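Local coordinates for protein sphingomyelinase-c (Listeria ivanovii, PDB 1ZWX) that is a bacterial sphingomyelinase of the endonuclease/exonuclease/phosphatase family, built on the DNase I-like fold with two mixed beta-sheets, at residues 131-136 against 173-178; 146-151 against 190-195. One frame throughout, in Å; residues are numbered along the deposited sequence.

How the contacts relate
The two contacts join three neighbouring strands of one six-stranded sheet and the helix packed on it, and illustrate how a beta-alpha-beta crossover is built. Contact 2 pairs the parallel strands 143-151 and 189-193, while contact 1 packs the intervening helix 161-182 on strand 132-140, the other neighbour of 143-151. Their centres lie 8 Å apart. They meet directly where Tyr135 OH comes 2.6 Å from His146 ND1, a probable hydrogen bond, and where Val136 N lies 2.9 Å from Ile147 O. Contact 2 also reaches toward a ligand: the side chain of Asp195 is about 5 Å from a bound phosphate ion, probably taken from the crystallisation liquor.

Contact 1 of 2, residues 131-136 against 173-178; sequences KGFAYV and QEIQTF
Glu174, whose backbone O lies 4.0 Å from Phe133 CZ, has its carboxylate gripped from outside the two segments: His117 NE2 bonds OE1 and Gln120 N bonds OE2. Glu170 brings a second acid close to OE2, a proximity that these two donors probably offset. The contact itself is a helix packed on a sheet face through an aromatic cluster of Phe133, Tyr135 and Phe178. The CB of Phe133 points toward the helix, and CG, between the backbone N and the carbonyl carbon (chi1 56°), places the ring beside Ile175 and Phe178. Ile175 CG1 lies over one face of that ring, 3.9 Å from the centroid, in a CH-pi contact. The edge of Phe133 and the face of Phe178 form a T-shaped pair with planes at 66°; Phe133 CE2 sits 3.6 Å above the Phe178 plane, toward its rim. The far edge of Phe178, CZ and CE2, turns toward the face of Tyr135 in an offset edge-to-face pair, with CZ 3.5 Å from Tyr135 CG. No hydrogen bond joins segments 131-136 and 173-178, whose axes run at 28°; aromatic and aliphatic contacts hold them, while the carboxylate of Glu174 and the hydroxyl of Tyr135, bonded to His146, are satisfied elsewhere.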
ATOM      1  N   LYS A 131       7.757   7.157  -6.735  1.00 20.84           N
ATOM      2  CA  LYS A 131       6.466   6.870  -6.103  1.00 20.61           C
ATOM      3  C   LYS A 131       5.330   7.248  -7.067  1.00 18.66           C
ATOM      4  O   LYS A 131       5.523   8.064  -7.980  1.00 18.65           O
ATOM      5  CB  LYS A 131       6.305   7.571  -4.759  1.00 20.26           C
ATOM      6  CG  LYS A 131       7.203   7.030  -3.567  1.00 22.84           C
ATOM      7  CD  LYS A 131       6.637   7.728  -2.266  1.00 21.84           C
ATOM      8  CE  LYS A 131       6.887   6.949  -0.996  1.00 24.76           C
ATOM      9  NZ  LYS A 131       6.621   7.820   0.183  1.00 20.69           N
ATOM     10  N   GLY A 132       4.175   6.603  -6.896  1.00 17.96           N
ATOM     11  CA  GLY A 132       3.108   6.688  -7.914  1.00 18.50           C
ATOM     12  C   GLY A 132       1.943   5.816  -7.516  1.00 18.88           C
ATOM     13  O   GLY A 132       1.762   5.505  -6.344  1.00 18.69           O
ATOM     14  N   PHE A 133       1.154   5.404  -8.510  1.00 19.48           N
ATOM     15  CA  PHE A 133       0.123   4.427  -8.241  1.00 20.48           C
ATOM     16  C   PHE A 133       0.007   3.455  -9.414  1.00 19.65           C
ATOM     17  O   PHE A 133       0.413   3.778 -10.530  1.00 20.65           O
ATOM     18  CB  PHE A 133      -1.249   5.093  -7.925  1.00 19.67           C
ATOM     19  CG  PHE A 133      -1.748   6.024  -8.994  1.00 22.10           C
ATOM     20  CD1 PHE A 133      -1.426   7.386  -8.954  1.00 21.56           C
ATOM     21  CD2 PHE A 133      -2.638   5.569  -9.991  1.00 24.23           C
ATOM     22  CE1 PHE A 133      -1.918   8.274  -9.945  1.00 22.36           C
ATOM     23  CE2 PHE A 133      -3.143   6.438 -10.949  1.00 25.81           C
ATOM     24  CZ  PHE A 133      -2.767   7.796 -10.937  1.00 21.99           C
ATOM     25  N   ALA A 134      -0.507   2.266  -9.109  1.00 20.76           N
ATOM     26  CA  ALA A 134      -0.825   1.233 -10.106  1.00 20.51           C
ATOM     27  C   ALA A 134      -2.345   1.135 -10.207  1.00 20.36           C
ATOM     28  O   ALA A 134      -3.046   1.174  -9.197  1.00 20.10           O
ATOM     29  CB  ALA A 134      -0.259  -0.134  -9.651  1.00 20.70           C
ATOM     30  N   TYR A 135      -2.836   0.980 -11.435  1.00 20.40           N
ATOM     31  CA  TYR A 135      -4.269   0.808 -11.646  1.00 20.31           C
ATOM     32  C   TYR A 135      -4.430  -0.581 -12.265  1.00 19.59           C
ATOM     33  O   TYR A 135      -3.703  -0.913 -13.184  1.00 19.62           O
ATOM     34  CB  TYR A 135      -4.759   1.849 -12.656  1.00 21.06           C
ATOM     35  CG  TYR A 135      -6.113   1.509 -13.252  1.00 23.26           C
ATOM     36  CD1 TYR A 135      -7.296   1.733 -12.519  1.00 23.61           C
ATOM     37  CD2 TYR A 135      -6.210   0.911 -14.526  1.00 23.38           C
ATOM     38  CE1 TYR A 135      -8.579   1.395 -13.074  1.00 22.82           C
ATOM     39  CE2 TYR A 135      -7.462   0.561 -15.066  1.00 23.36           C
ATOM     40  CZ  TYR A 135      -8.630   0.825 -14.343  1.00 23.88           C
ATOM     41  OH  TYR A 135      -9.869   0.486 -14.870  1.00 26.94           O
ATOM     42  N   VAL A 136      -5.374  -1.346 -11.750  1.00 20.77           N
ATOM     43  CA  VAL A 136      -5.810  -2.561 -12.444  1.00 22.03           C
ATOM     44  C   VAL A 136      -7.331  -2.593 -12.626  1.00 21.73           C
ATOM     45  O   VAL A 136      -8.072  -2.131 -11.762  1.00 22.71           O
ATOM     46  CB  VAL A 136      -5.319  -3.877 -11.747  1.00 21.52           C
ATOM     47  CG1 VAL A 136      -3.809  -3.915 -11.637  1.00 22.40           C
ATOM     48  CG2 VAL A 136      -5.960  -4.119 -10.390  1.00 23.40           C
ATOM     49  N   GLN A 173      -4.757  14.520  -6.006  1.00 23.33           N
ATOM     50  CA  GLN A 173      -5.328  15.047  -7.239  1.00 23.19           C
ATOM     51  C   GLN A 173      -4.890  14.250  -8.463  1.00 23.44           C
ATOM     52  O   GLN A 173      -5.712  14.034  -9.355  1.00 21.46           O
ATOM     53  CB  GLN A 173      -5.019  16.540  -7.489  1.00 23.07           C
ATOM     54  CG  GLN A 173      -5.711  17.094  -8.764  1.00 23.19           C
ATOM     55  CD  GLN A 173      -7.262  17.007  -8.641  1.00 28.53           C
ATOM     56  OE1 GLN A 173      -7.861  17.486  -7.666  1.00 28.26           O
ATOM     57  NE2 GLN A 173      -7.897  16.360  -9.617  1.00 29.73           N
ATOM     58  N   GLU A 174      -3.606  13.866  -8.538  1.00 21.46           N
ATOM     59  CA  GLU A 174      -3.154  13.029  -9.664  1.00 23.34           C
ATOM     60  C   GLU A 174      -4.028  11.778  -9.808  1.00 21.56           C
ATOM     61  O   GLU A 174      -4.364  11.413 -10.918  1.00 22.77           O
ATOM     62  CB  GLU A 174      -1.671  12.653  -9.553  1.00 22.64           C
ATOM     63  CG  GLU A 174      -0.718  13.867  -9.710  1.00 25.25           C
ATOM     64  CD  GLU A 174       0.750  13.459  -9.922  1.00 25.92           C
ATOM     65  OE1 GLU A 174       0.994  12.470 -10.620  1.00 29.72           O
ATOM     66  OE2 GLU A 174       1.655  14.130  -9.380  1.00 29.70           O
ATOM     67  N   ILE A 175      -4.392  11.171  -8.685  1.00 21.09           N
ATOM     68  CA  ILE A 175      -5.232   9.971  -8.659  1.00 21.93           C
ATOM     69  C   ILE A 175      -6.654  10.303  -9.177  1.00 23.28           C
ATOM     70  O   ILE A 175      -7.193   9.621 -10.060  1.00 22.67           O
ATOM     71  CB  ILE A 175      -5.269   9.392  -7.272  1.00 21.43           C
ATOM     72  CG1 ILE A 175      -3.876   8.785  -6.901  1.00 19.44           C
ATOM     73  CG2 ILE A 175      -6.389   8.341  -7.105  1.00 21.82           C
ATOM     74  CD1 ILE A 175      -3.788   8.401  -5.434  1.00 19.16           C
ATOM     75  N   GLN A 176      -7.236  11.373  -8.647  1.00 23.49           N
ATOM     76  CA  GLN A 176      -8.585  11.761  -9.104  1.00 25.18           C
ATOM     77  C   GLN A 176      -8.619  12.185 -10.545  1.00 24.59           C
ATOM     78  O   GLN A 176      -9.591  11.903 -11.226  1.00 26.26           O
ATOM     79  CB  GLN A 176      -9.210  12.816  -8.200  1.00 25.96           C
ATOM     80  CG  GLN A 176     -10.222  12.265  -7.193  1.00 29.80           C
ATOM     81  CD  GLN A 176     -11.374  11.449  -7.825  1.00 30.91           C
ATOM     82  OE1 GLN A 176     -11.886  11.781  -8.889  1.00 34.75           O
ATOM     83  NE2 GLN A 176     -11.764  10.369  -7.150  1.00 33.00           N
ATOM     84  N   THR A 177      -7.590  12.870 -11.035  1.00 24.20           N
ATOM     85  CA  THR A 177      -7.526  13.259 -12.440  1.00 24.72           C
ATOM     86  C   THR A 177      -7.506  12.031 -13.348  1.00 25.95           C
ATOM     87  O   THR A 177      -8.137  11.998 -14.430  1.00 25.45           O
ATOM     88  CB  THR A 177      -6.279  14.137 -12.705  1.00 24.00           C
ATOM     89  OG1 THR A 177      -6.443  15.379 -12.022  1.00 25.42           O
ATOM     90  CG2 THR A 177      -6.036  14.413 -14.171  1.00 26.17           C
ATOM     91  N   PHE A 178      -6.772  11.017 -12.900  1.00 25.41           N
ATOM     92  CA  PHE A 178      -6.658   9.784 -13.678  1.00 25.93           C
ATOM     93  C   PHE A 178      -8.026   9.107 -13.733  1.00 25.22           C
ATOM     94  O   PHE A 178      -8.468   8.749 -14.815  1.00 26.76           O
ATOM     95  CB  PHE A 178      -5.548   8.878 -13.089  1.00 25.87           C
ATOM     96  CG  PHE A 178      -5.611   7.456 -13.565  1.00 26.70           C
ATOM     97  CD1 PHE A 178      -4.990   7.087 -14.748  1.00 32.01           C
ATOM     98  CD2 PHE A 178      -6.297   6.493 -12.826  1.00 28.96           C
ATOM     99  CE1 PHE A 178      -5.059   5.773 -15.204  1.00 33.05           C
ATOM    100  CE2 PHE A 178      -6.371   5.166 -13.272  1.00 31.68           C
ATOM    101  CZ  PHE A 178      -5.754   4.821 -14.469  1.00 30.46           C
TER

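Contact 2 of 2, residues 146-151 against 190-195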
ATOM      1  N   HIS A 146     -12.237  -2.322 -10.049  1.00 23.75           N
ATOM      2  CA  HIS A 146     -11.148  -1.386 -10.364  1.00 22.57           C
ATOM      3  C   HIS A 146     -10.397  -1.115  -9.058  1.00 21.69           C
ATOM      4  O   HIS A 146     -11.014  -0.854  -8.012  1.00 22.16           O
ATOM      5  CB  HIS A 146     -11.681  -0.082 -10.998  1.00 22.03           C
ATOM      6  CG  HIS A 146     -12.527  -0.307 -12.222  1.00 21.21           C
ATOM      7  ND1 HIS A 146     -12.036  -0.143 -13.495  1.00 22.96           N
ATOM      8  CD2 HIS A 146     -13.821  -0.702 -12.361  1.00 21.11           C
ATOM      9  CE1 HIS A 146     -12.995  -0.413 -14.375  1.00 24.76           C
ATOM     10  NE2 HIS A 146     -14.090  -0.733 -13.711  1.00 20.77           N
ATOM     11  N   ILE A 147      -9.065  -1.240  -9.102  1.00 22.50           N
ATOM     12  CA  ILE A 147      -8.268  -1.115  -7.870  1.00 22.00           C
ATOM     13  C   ILE A 147      -7.095  -0.209  -8.183  1.00 21.74           C
ATOM     14  O   ILE A 147      -6.384  -0.423  -9.175  1.00 21.40           O
ATOM     15  CB  ILE A 147      -7.723  -2.464  -7.323  1.00 21.89           C
ATOM     16  CG1 ILE A 147      -8.864  -3.401  -6.916  1.00 24.07           C
ATOM     17  CG2 ILE A 147      -6.804  -2.227  -6.111  1.00 21.90           C
ATOM     18  CD1 ILE A 147      -9.248  -4.385  -8.077  1.00 23.48           C
ATOM     19  N   ILE A 148      -6.952   0.829  -7.355  1.00 21.09           N
ATOM     20  CA  ILE A 148      -5.790   1.712  -7.404  1.00 20.52           C
ATOM     21  C   ILE A 148      -5.021   1.482  -6.107  1.00 19.51           C
ATOM     22  O   ILE A 148      -5.586   1.607  -5.000  1.00 19.22           O
ATOM     23  CB  ILE A 148      -6.214   3.185  -7.609  1.00 20.96           C
ATOM     24  CG1 ILE A 148      -6.730   3.330  -9.048  1.00 21.24           C
ATOM     25  CG2 ILE A 148      -5.029   4.160  -7.272  1.00 19.66           C
ATOM     26  CD1 ILE A 148      -7.340   4.679  -9.380  1.00 24.89           C
ATOM     27  N   GLY A 149      -3.754   1.082  -6.261  1.00 19.11           N
ATOM     28  CA  GLY A 149      -2.843   0.839  -5.129  1.00 17.48           C
ATOM     29  C   GLY A 149      -1.796   1.956  -5.171  1.00 17.14           C
ATOM     30  O   GLY A 149      -1.310   2.322  -6.238  1.00 18.19           O
ATOM     31  N   THR A 150      -1.462   2.508  -4.018  1.00 17.64           N
ATOM     32  CA  THR A 150      -0.590   3.720  -3.998  1.00 16.96           C
ATOM     33  C   THR A 150       0.170   3.802  -2.704  1.00 17.38           C
ATOM     34  O   THR A 150      -0.161   3.129  -1.710  1.00 15.33           O
ATOM     35  CB  THR A 150      -1.414   5.069  -4.249  1.00 17.75           C
ATOM     36  OG1 THR A 150      -0.501   6.131  -4.579  1.00 19.69           O
ATOM     37  CG2 THR A 150      -2.230   5.463  -3.048  1.00 16.89           C
ATOM     38  N   HIS A 151       1.186   4.662  -2.707  1.00 18.35           N
ATOM     39  CA  HIS A 151       1.964   4.950  -1.513  1.00 19.00           C
ATOM     40  C   HIS A 151       2.443   6.385  -1.747  1.00 18.87           C
ATOM     41  O   HIS A 151       3.244   6.649  -2.640  1.00 19.44           O
ATOM     42  CB  HIS A 151       3.157   3.975  -1.369  1.00 19.81           C
ATOM     43  CG  HIS A 151       4.069   4.287  -0.203  1.00 18.86           C
ATOM     44  ND1 HIS A 151       5.350   3.775  -0.099  1.00 22.28           N
ATOM     45  CD2 HIS A 151       3.885   5.059   0.891  1.00 21.04           C
ATOM     46  CE1 HIS A 151       5.903   4.202   1.028  1.00 21.81           C
ATOM     47  NE2 HIS A 151       5.037   4.983   1.649  1.00 20.80           N
ATOM     48  N   ILE A 190     -14.773   1.275  -7.720  1.00 25.38           N
ATOM     49  CA  ILE A 190     -13.356   1.667  -7.699  1.00 24.04           C
ATOM     50  C   ILE A 190     -12.899   1.686  -6.238  1.00 23.70           C
ATOM     51  O   ILE A 190     -13.548   2.300  -5.358  1.00 21.49           O
ATOM     52  CB  ILE A 190     -13.107   3.045  -8.337  1.00 25.32           C
ATOM     53  CG1 ILE A 190     -13.727   3.133  -9.720  1.00 26.04           C
ATOM     54  CG2 ILE A 190     -11.580   3.381  -8.359  1.00 24.40           C
ATOM     55  CD1 ILE A 190     -13.612   4.512 -10.353  1.00 30.42           C
ATOM     56  N   PHE A 191     -11.789   0.987  -5.991  1.00 22.83           N
ATOM     57  CA  PHE A 191     -11.136   0.987  -4.690  1.00 22.67           C
ATOM     58  C   PHE A 191      -9.813   1.759  -4.824  1.00 22.16           C
ATOM     59  O   PHE A 191      -9.165   1.753  -5.883  1.00 21.40           O
ATOM     60  CB  PHE A 191     -10.808  -0.421  -4.227  1.00 23.04           C
ATOM     61  CG  PHE A 191     -11.998  -1.327  -4.054  1.00 23.85           C
ATOM     62  CD1 PHE A 191     -12.397  -2.172  -5.087  1.00 25.17           C
ATOM     63  CD2 PHE A 191     -12.664  -1.389  -2.831  1.00 23.55           C
ATOM     64  CE1 PHE A 191     -13.483  -3.050  -4.914  1.00 25.21           C
ATOM     65  CE2 PHE A 191     -13.749  -2.261  -2.645  1.00 27.76           C
ATOM     66  CZ  PHE A 191     -14.132  -3.115  -3.699  1.00 25.34           C
ATOM     67  N   ILE A 192      -9.449   2.443  -3.750  1.00 22.45           N
ATOM     68  CA  ILE A 192      -8.188   3.200  -3.701  1.00 21.89           C
ATOM     69  C   ILE A 192      -7.591   2.821  -2.362  1.00 20.88           C
ATOM     70  O   ILE A 192      -8.176   3.054  -1.320  1.00 21.21           O
ATOM     71  CB  ILE A 192      -8.376   4.756  -3.792  1.00 22.32           C
ATOM     72  CG1 ILE A 192      -9.109   5.190  -5.067  1.00 22.91           C
ATOM     73  CG2 ILE A 192      -6.972   5.476  -3.751  1.00 22.41           C
ATOM     74  CD1 ILE A 192      -9.611   6.692  -4.983  1.00 22.57           C
ATOM     75  N   GLY A 193      -6.425   2.182  -2.387  1.00 20.51           N
ATOM     76  CA  GLY A 193      -5.831   1.706  -1.139  1.00 19.58           C
ATOM     77  C   GLY A 193      -4.312   1.815  -1.089  1.00 17.74           C
ATOM     78  O   GLY A 193      -3.647   1.979  -2.106  1.00 18.04           O
ATOM     79  N   GLY A 194      -3.785   1.708   0.120  1.00 19.18           N
ATOM     80  CA  GLY A 194      -2.340   1.746   0.356  1.00 19.21           C
ATOM     81  C   GLY A 194      -2.012   2.660   1.515  1.00 19.98           C
ATOM     82  O   GLY A 194      -2.875   2.995   2.324  1.00 19.55           O
ATOM     83  N   ASP A 195      -0.741   3.049   1.585  1.00 19.54           N
ATOM     84  CA  ASP A 195      -0.240   3.909   2.661  1.00 19.39           C
ATOM     85  C   ASP A 195      -0.393   5.335   2.151  1.00 19.61           C
ATOM     86  O   ASP A 195       0.382   5.824   1.286  1.00 18.93           O
ATOM     87  CB  ASP A 195       1.231   3.559   2.952  1.00 19.45           C
ATOM     88  CG  ASP A 195       1.875   4.473   3.999  1.00 19.42           C
ATOM     89  OD1 ASP A 195       1.222   5.409   4.507  1.00 19.67           O
ATOM     90  OD2 ASP A 195       3.024   4.186   4.347  1.00 19.07           O
TER
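Ile148 and Phe191 bind each other through the backbone as part of the parallel pairing of strands 146-151 and 190-193, the two strands of a beta-alpha-beta unit whose helix is 161-182. Phe191 N donates to His146 O, Ile148 N to Phe191 O and Gly193 N to Ile148 O, each at 2.8 Å. The last runs nearly straight out from the carbonyl, whereas the first is tilted 28° from the carbonyl plane of His146. Thr150 N to Gly193 O is bent at its hydrogen, though nearly in line with the carbonyl, and Asp195 N to Thr150 O, at 3.3 Å, is weak.

CA-H...O contacts fill in between these bonds. Where the chain turns a corner at Gly194, its CA comes 3.3 Å from Thr150 O, and a CB there would run into that oxygen. A similar CA-H...O contact, without that restriction, joins Gly149 CA to Gly193 O.

Apolar contacts divide between the faces. On one, Ile148 CG2 meets Ile192 CG2 at 4.2 Å, and Ile179 of helix 161-182 covers both. On the other, Phe191 crosses Ile147 obliquely, its CD1 near Ile147 CG1.

Polar groups stand at the two ends. His146 is held by Tyr135 at ND1 and by Glu188 at NE2. His151 and Asp195 both hold CG anti to the backbone N (chi1 176° in each). This carries both groups the same way, side by side; their planes are 17° apart. His151 NE2 is 3.5 Å from Asp195 OD2, at an angle too poor for a hydrogen bond. The pairing weakens beyond Gly193, and Asn53 OD1, accepting from Asp195 N, and Asn17 ND2, bonded to Asp195 OD2, probably compensate in part and help to hold Asp195, whose side chain is about 5 Å from a bound phosphate ion.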